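PDB 3SCY: hypothetical bacterial 6-phosphogluconolactonase from Bacteroides fragilis, which probably hydrolyses 6-phosphogluconolactone to 6-phosphogluconate, the lactonase step of the pentose phosphate pathway. Local coordinates for residues 9-21 / 28-40. Sequence-based numbering, arbitrary orientation. Where two conformers were deposited one is given.
Sequences TTDSELTMLVGTY and GIYTFRFNEETGE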
loop_
_atom_site.group_PDB
_atom_site.type_symbol
_atom_site.label_atom_id
_atom_site.label_comp_id
_atom_site.label_asym_id
_atom_site.label_seq_id
_atom_site.Cartn_x
_atom_site.Cartn_y
_atom_site.Cartn_z
ATOM N N THR A 9 -5.033 -4.570 28.716
ATOM C CA THR A 9 -5.609 -5.483 27.713
ATOM C C THR A 9 -5.421 -4.860 26.325
ATOM O O THR A 9 -5.218 -5.569 25.338
ATOM C CB THR A 9 -7.104 -5.741 27.998
ATOM O OG1 THR A 9 -7.797 -4.489 28.075
ATOM C CG2 THR A 9 -7.338 -6.549 29.263
ATOM N N THR A 10 -5.414 -3.510 26.284
ATOM C CA THR A 10 -5.278 -2.683 25.099
ATOM C C THR A 10 -3.870 -2.774 24.462
ATOM O O THR A 10 -3.757 -2.510 23.271
ATOM C CB THR A 10 -5.651 -1.221 25.426
ATOM O OG1 THR A 10 -4.685 -0.655 26.318
ATOM C CG2 THR A 10 -7.060 -1.086 26.016
ATOM N N ASP A 11 -2.818 -3.172 25.222
ATOM C CA ASP A 11 -1.440 -3.258 24.706
ATOM C C ASP A 11 -1.342 -4.062 23.416
ATOM O O ASP A 11 -0.722 -3.618 22.443
ATOM C CB ASP A 11 -0.512 -3.891 25.750
ATOM C CG ASP A 11 -0.242 -3.020 26.957
ATOM O OD1 ASP A 11 -0.405 -1.779 26.846
ATOM O OD2 ASP A 11 0.179 -3.566 27.991
ATOM N N SER A 12 -1.984 -5.219 23.421
ATOM C CA SER A 12 -1.981 -6.122 22.276
ATOM C C SER A 12 -3.134 -5.818 21.312
ATOM O O SER A 12 -3.204 -6.410 20.235
ATOM C CB SER A 12 -2.060 -7.561 22.764
ATOM O OG SER A 12 -1.051 -7.812 23.730
ATOM N N GLU A 13 -4.017 -4.879 21.686
ATOM C CA GLU A 13 -5.165 -4.495 20.878
ATOM C C GLU A 13 -4.812 -3.393 19.937
ATOM O O GLU A 13 -4.548 -2.277 20.365
ATOM C CB GLU A 13 -6.353 -4.073 21.753
ATOM C CG GLU A 13 -7.003 -5.244 22.477
ATOM C CD GLU A 13 -8.239 -4.926 23.298
ATOM O OE1 GLU A 13 -8.445 -3.742 23.652
ATOM O OE2 GLU A 13 -8.998 -5.874 23.601
ATOM N N LEU A 14 -4.853 -3.702 18.654
ATOM C CA LEU A 14 -4.618 -2.734 17.598
ATOM C C LEU A 14 -5.941 -2.194 17.070
ATOM O O LEU A 14 -6.962 -2.877 17.163
ATOM C CB LEU A 14 -3.877 -3.436 16.433
ATOM C CG LEU A 14 -2.518 -4.108 16.705
ATOM C CD1 LEU A 14 -2.198 -5.110 15.596
ATOM C CD2 LEU A 14 -1.403 -3.071 16.732
ATOM N N THR A 15 -5.928 -1.001 16.468
ATOM C CA THR A 15 -7.105 -0.506 15.765
ATOM C C THR A 15 -6.825 -0.701 14.295
ATOM O O THR A 15 -5.805 -0.236 13.801
ATOM C CB THR A 15 -7.479 0.931 16.125
ATOM O OG1 THR A 15 -7.717 0.933 17.522
ATOM C CG2 THR A 15 -8.781 1.371 15.433
HETATM N N MSE A 16 -7.718 -1.388 13.605
HETATM C CA MSE A 16 -7.549 -1.692 12.194
HETATM C C MSE A 16 -8.561 -0.903 11.359
HETATM O O MSE A 16 -9.753 -0.891 11.670
HETATM C CB MSE A 16 -7.706 -3.199 11.961
HETATM C CG MSE A 16 -7.544 -3.587 10.486
HETATM SE SE MSE A 16 -7.464 -5.497 10.264
HETATM C CE MSE A 16 -9.119 -5.872 10.517
ATOM N N LEU A 17 -8.082 -0.325 10.280
ATOM C CA LEU A 17 -8.858 0.378 9.271
ATOM C C LEU A 17 -8.985 -0.536 8.077
ATOM O O LEU A 17 -7.991 -1.134 7.644
ATOM C CB LEU A 17 -8.142 1.668 8.864
ATOM C CG LEU A 17 -7.938 2.724 9.965
ATOM C CD1 LEU A 17 -6.785 3.687 9.581
ATOM C CD2 LEU A 17 -9.184 3.616 10.083
ATOM N N VAL A 18 -10.198 -0.640 7.520
ATOM C CA VAL A 18 -10.433 -1.472 6.351
ATOM C C VAL A 18 -11.066 -0.636 5.254
ATOM O O VAL A 18 -12.194 -0.164 5.422
ATOM C CB VAL A 18 -11.321 -2.691 6.677
ATOM C CG1 VAL A 18 -11.560 -3.544 5.424
ATOM C CG2 VAL A 18 -10.699 -3.524 7.802
ATOM N N GLY A 19 -10.341 -0.494 4.151
ATOM C CA GLY A 19 -10.842 0.150 2.939
ATOM C C GLY A 19 -11.485 -0.914 2.057
ATOM O O GLY A 19 -11.112 -2.094 2.102
ATOM N N THR A 20 -12.462 -0.501 1.250
ATOM C CA THR A 20 -13.250 -1.374 0.379
ATOM C C THR A 20 -13.630 -0.732 -0.934
ATOM O O THR A 20 -13.430 0.463 -1.130
ATOM C CB THR A 20 -14.596 -1.684 1.090
ATOM O OG1 THR A 20 -15.406 -0.492 1.135
ATOM C CG2 THR A 20 -14.424 -2.279 2.503
ATOM N N TYR A 21 -14.234 -1.533 -1.820
ATOM C CA TYR A 21 -14.948 -1.009 -2.983
ATOM C C TYR A 21 -16.412 -0.979 -2.584
ATOM O O TYR A 21 -16.889 -1.897 -1.906
ATOM C CB TYR A 21 -14.707 -1.842 -4.232
ATOM C CG TYR A 21 -13.357 -1.566 -4.849
ATOM C CD1 TYR A 21 -13.071 -0.333 -5.425
ATOM C CD2 TYR A 21 -12.350 -2.523 -4.824
ATOM C CE1 TYR A 21 -11.831 -0.077 -6.006
ATOM C CE2 TYR A 21 -11.112 -2.285 -5.414
ATOM C CZ TYR A 21 -10.847 -1.052 -5.982
ATOM O OH TYR A 21 -9.604 -0.818 -6.532
ATOM N N GLY A 28 -18.204 1.774 3.039
ATOM C CA GLY A 28 -16.952 2.472 2.792
ATOM C C GLY A 28 -15.820 1.973 3.651
ATOM O O GLY A 28 -15.137 1.017 3.286
ATOM N N ILE A 29 -15.547 2.687 4.753
ATOM C CA ILE A 29 -14.434 2.304 5.651
ATOM C C ILE A 29 -15.001 1.648 6.884
ATOM O O ILE A 29 -15.917 2.195 7.497
ATOM C CB ILE A 29 -13.552 3.530 6.048
ATOM C CG1 ILE A 29 -12.939 4.188 4.808
ATOM C CG2 ILE A 29 -12.449 3.107 7.018
ATOM C CD1 ILE A 29 -12.291 5.553 5.093
ATOM N N TYR A 30 -14.397 0.537 7.293
ATOM C CA TYR A 30 -14.801 -0.178 8.490
ATOM C C TYR A 30 -13.633 -0.199 9.449
ATOM O O TYR A 30 -12.473 -0.307 9.020
ATOM C CB TYR A 30 -15.253 -1.597 8.144
ATOM C CG TYR A 30 -16.519 -1.642 7.321
ATOM C CD1 TYR A 30 -16.470 -1.568 5.930
ATOM C CD2 TYR A 30 -17.770 -1.698 7.930
ATOM C CE1 TYR A 30 -17.635 -1.562 5.168
ATOM C CE2 TYR A 30 -18.945 -1.684 7.176
ATOM C CZ TYR A 30 -18.868 -1.644 5.792
ATOM O OH TYR A 30 -20.001 -1.623 5.023
ATOM N N THR A 31 -13.927 -0.069 10.744
ATOM C CA THR A 31 -12.885 -0.107 11.764
ATOM C C THR A 31 -13.158 -1.237 12.750
ATOM O O THR A 31 -14.318 -1.567 13.022
ATOM C CB THR A 31 -12.724 1.212 12.475
ATOM O OG1 THR A 31 -13.955 1.546 13.106
ATOM C CG2 THR A 31 -12.289 2.344 11.537
ATOM N N PHE A 32 -12.074 -1.830 13.257
ATOM C CA PHE A 32 -12.113 -2.993 14.154
ATOM C C PHE A 32 -11.036 -2.917 15.199
ATOM O O PHE A 32 -9.984 -2.331 14.961
ATOM C CB PHE A 32 -11.880 -4.317 13.346
ATOM C CG PHE A 32 -12.861 -4.607 12.232
ATOM C CD1 PHE A 32 -12.715 -4.012 10.982
ATOM C CD2 PHE A 32 -13.937 -5.458 12.437
ATOM C CE1 PHE A 32 -13.635 -4.253 9.964
ATOM C CE2 PHE A 32 -14.886 -5.667 11.430
ATOM C CZ PHE A 32 -14.713 -5.078 10.189
ATOM N N ARG A 33 -11.258 -3.587 16.332
ATOM C CA ARG A 33 -10.182 -3.830 17.259
ATOM C C ARG A 33 -9.597 -5.186 16.853
ATOM O O ARG A 33 -10.364 -6.095 16.548
ATOM C CB ARG A 33 -10.657 -3.842 18.719
ATOM C CG ARG A 33 -9.500 -3.558 19.685
ATOM C CD ARG A 33 -9.158 -2.071 19.716
ATOM N NE ARG A 33 -10.237 -1.354 20.386
ATOM C CZ ARG A 33 -10.480 -0.052 20.327
ATOM N NH1 ARG A 33 -9.714 0.746 19.585
ATOM N NH2 ARG A 33 -11.508 0.461 20.981
ATOM N N PHE A 34 -8.276 -5.323 16.788
ATOM C CA PHE A 34 -7.678 -6.623 16.446
ATOM C C PHE A 34 -6.611 -6.965 17.485
ATOM O O PHE A 34 -5.673 -6.184 17.672
ATOM C CB PHE A 34 -7.084 -6.624 15.009
ATOM C CG PHE A 34 -6.487 -7.978 14.666
ATOM C CD1 PHE A 34 -7.299 -9.032 14.236
ATOM C CD2 PHE A 34 -5.127 -8.219 14.832
ATOM C CE1 PHE A 34 -6.757 -10.293 13.969
ATOM C CE2 PHE A 34 -4.585 -9.479 14.546
ATOM C CZ PHE A 34 -5.405 -10.508 14.130
ATOM N N ASN A 35 -6.731 -8.137 18.138
ATOM C CA ASN A 35 -5.744 -8.524 19.140
ATOM C C ASN A 35 -4.596 -9.283 18.464
ATOM O O ASN A 35 -4.819 -10.373 17.933
ATOM C CB ASN A 35 -6.410 -9.354 20.230
ATOM C CG ASN A 35 -5.539 -9.548 21.424
ATOM O OD1 ASN A 35 -4.369 -9.948 21.320
ATOM N ND2 ASN A 35 -6.070 -9.220 22.586
ATOM N N GLU A 36 -3.377 -8.690 18.448
ATOM C CA GLU A 36 -2.219 -9.298 17.766
ATOM C C GLU A 36 -1.564 -10.425 18.602
ATOM O O GLU A 36 -0.537 -10.949 18.186
ATOM C CB GLU A 36 -1.171 -8.256 17.320
ATOM C CG GLU A 36 -0.485 -7.469 18.433
ATOM C CD GLU A 36 0.801 -6.740 18.082
ATOM O OE1 GLU A 36 1.233 -6.786 16.905
ATOM O OE2 GLU A 36 1.411 -6.163 19.012
ATOM N N GLU A 37 -2.140 -10.786 19.754
ATOM C CA GLU A 37 -1.594 -11.919 20.535
ATOM C C GLU A 37 -2.562 -13.110 20.443
ATOM O O GLU A 37 -2.136 -14.259 20.610
ATOM C CB GLU A 37 -1.281 -11.559 22.018
ATOM C CG GLU A 37 -0.151 -10.552 22.252
ATOM C CD GLU A 37 1.276 -10.800 21.782
ATOM O OE1 GLU A 37 1.688 -11.978 21.691
ATOM O OE2 GLU A 37 2.007 -9.803 21.567
ATOM N N THR A 38 -3.858 -12.857 20.154
ATOM C CA THR A 38 -4.869 -13.925 20.067
ATOM C C THR A 38 -5.576 -14.075 18.711
ATOM O O THR A 38 -6.161 -15.132 18.459
ATOM C CB THR A 38 -5.968 -13.746 21.116
ATOM O OG1 THR A 38 -6.703 -12.567 20.803
ATOM C CG2 THR A 38 -5.433 -13.695 22.549
ATOM N N GLY A 39 -5.577 -13.018 17.882
ATOM C CA GLY A 39 -6.250 -13.072 16.590
ATOM C C GLY A 39 -7.727 -12.749 16.627
ATOM O O GLY A 39 -8.396 -12.796 15.592
ATOM N N GLU A 40 -8.245 -12.394 17.818
ATOM C CA GLU A 40 -9.643 -12.006 18.004
ATOM C C GLU A 40 -9.878 -10.587 17.497
ATOM O O GLU A 40 -9.000 -9.739 17.616
ATOM C CB GLU A 40 -10.050 -12.104 19.485
ATOM C CG GLU A 40 -9.879 -13.495 20.100
ATOM C CD GLU A 40 -10.766 -14.628 19.610
ATOM O OE1 GLU A 40 -11.752 -14.357 18.888
ATOM O OE2 GLU A 40 -10.495 -15.793 19.985
HETATM O O HOH W 1 1.309 -3.579 19.866
HETATM O O HOH W 2 1.279 -7.006 21.582
HETATM O O HOH W 3 -8.923 -8.708 22.453
#
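Arg-33 sets out with CG opposite its backbone N (chi1 -158°) and then bends at chi2 and chi3, which returns its guanidinium to Thr-15 across the antiparallel hairpin of strands 13-20 and 28-35. These are the two middle strands of a beta-propeller blade, flanked by 41-48 and 354-360; the N-terminal strand thus pairs with the C-terminal one, the ring closure of a propeller. Thr-15 OG1 lies in the guanidinium plane at its edge, 2.9 Å from Arg-33 NH1; both atoms bond to the carbonyl of Lys-84 in the next blade, and Arg-33 NH2 bonds to Glu-85 O. The flexible arginine also lays its CG on Glu-13 CB (3.8 Å). Leu-17 and beta-branched Thr-31 pack side by side on this same face, against Phe-82. On the other face apolar side chains meet, flanked by Pro-43, Leu-357 and Phe-359: Val-18 CG2 reaches Phe-32 CE1 (3.7 Å), and Met-16, a selenomethionine, brings its CE to the same ring. At the strand's last residue, Asn-35 OD1 accepts from Glu-37 N in an Asx turn, while water bridges Asn-35 ND2 to Glu-13 OE2. At the far end, Thr-20 OG1 donates to Gly-28 O at 2.6 Å, in the carbonyl plane on a lone pair.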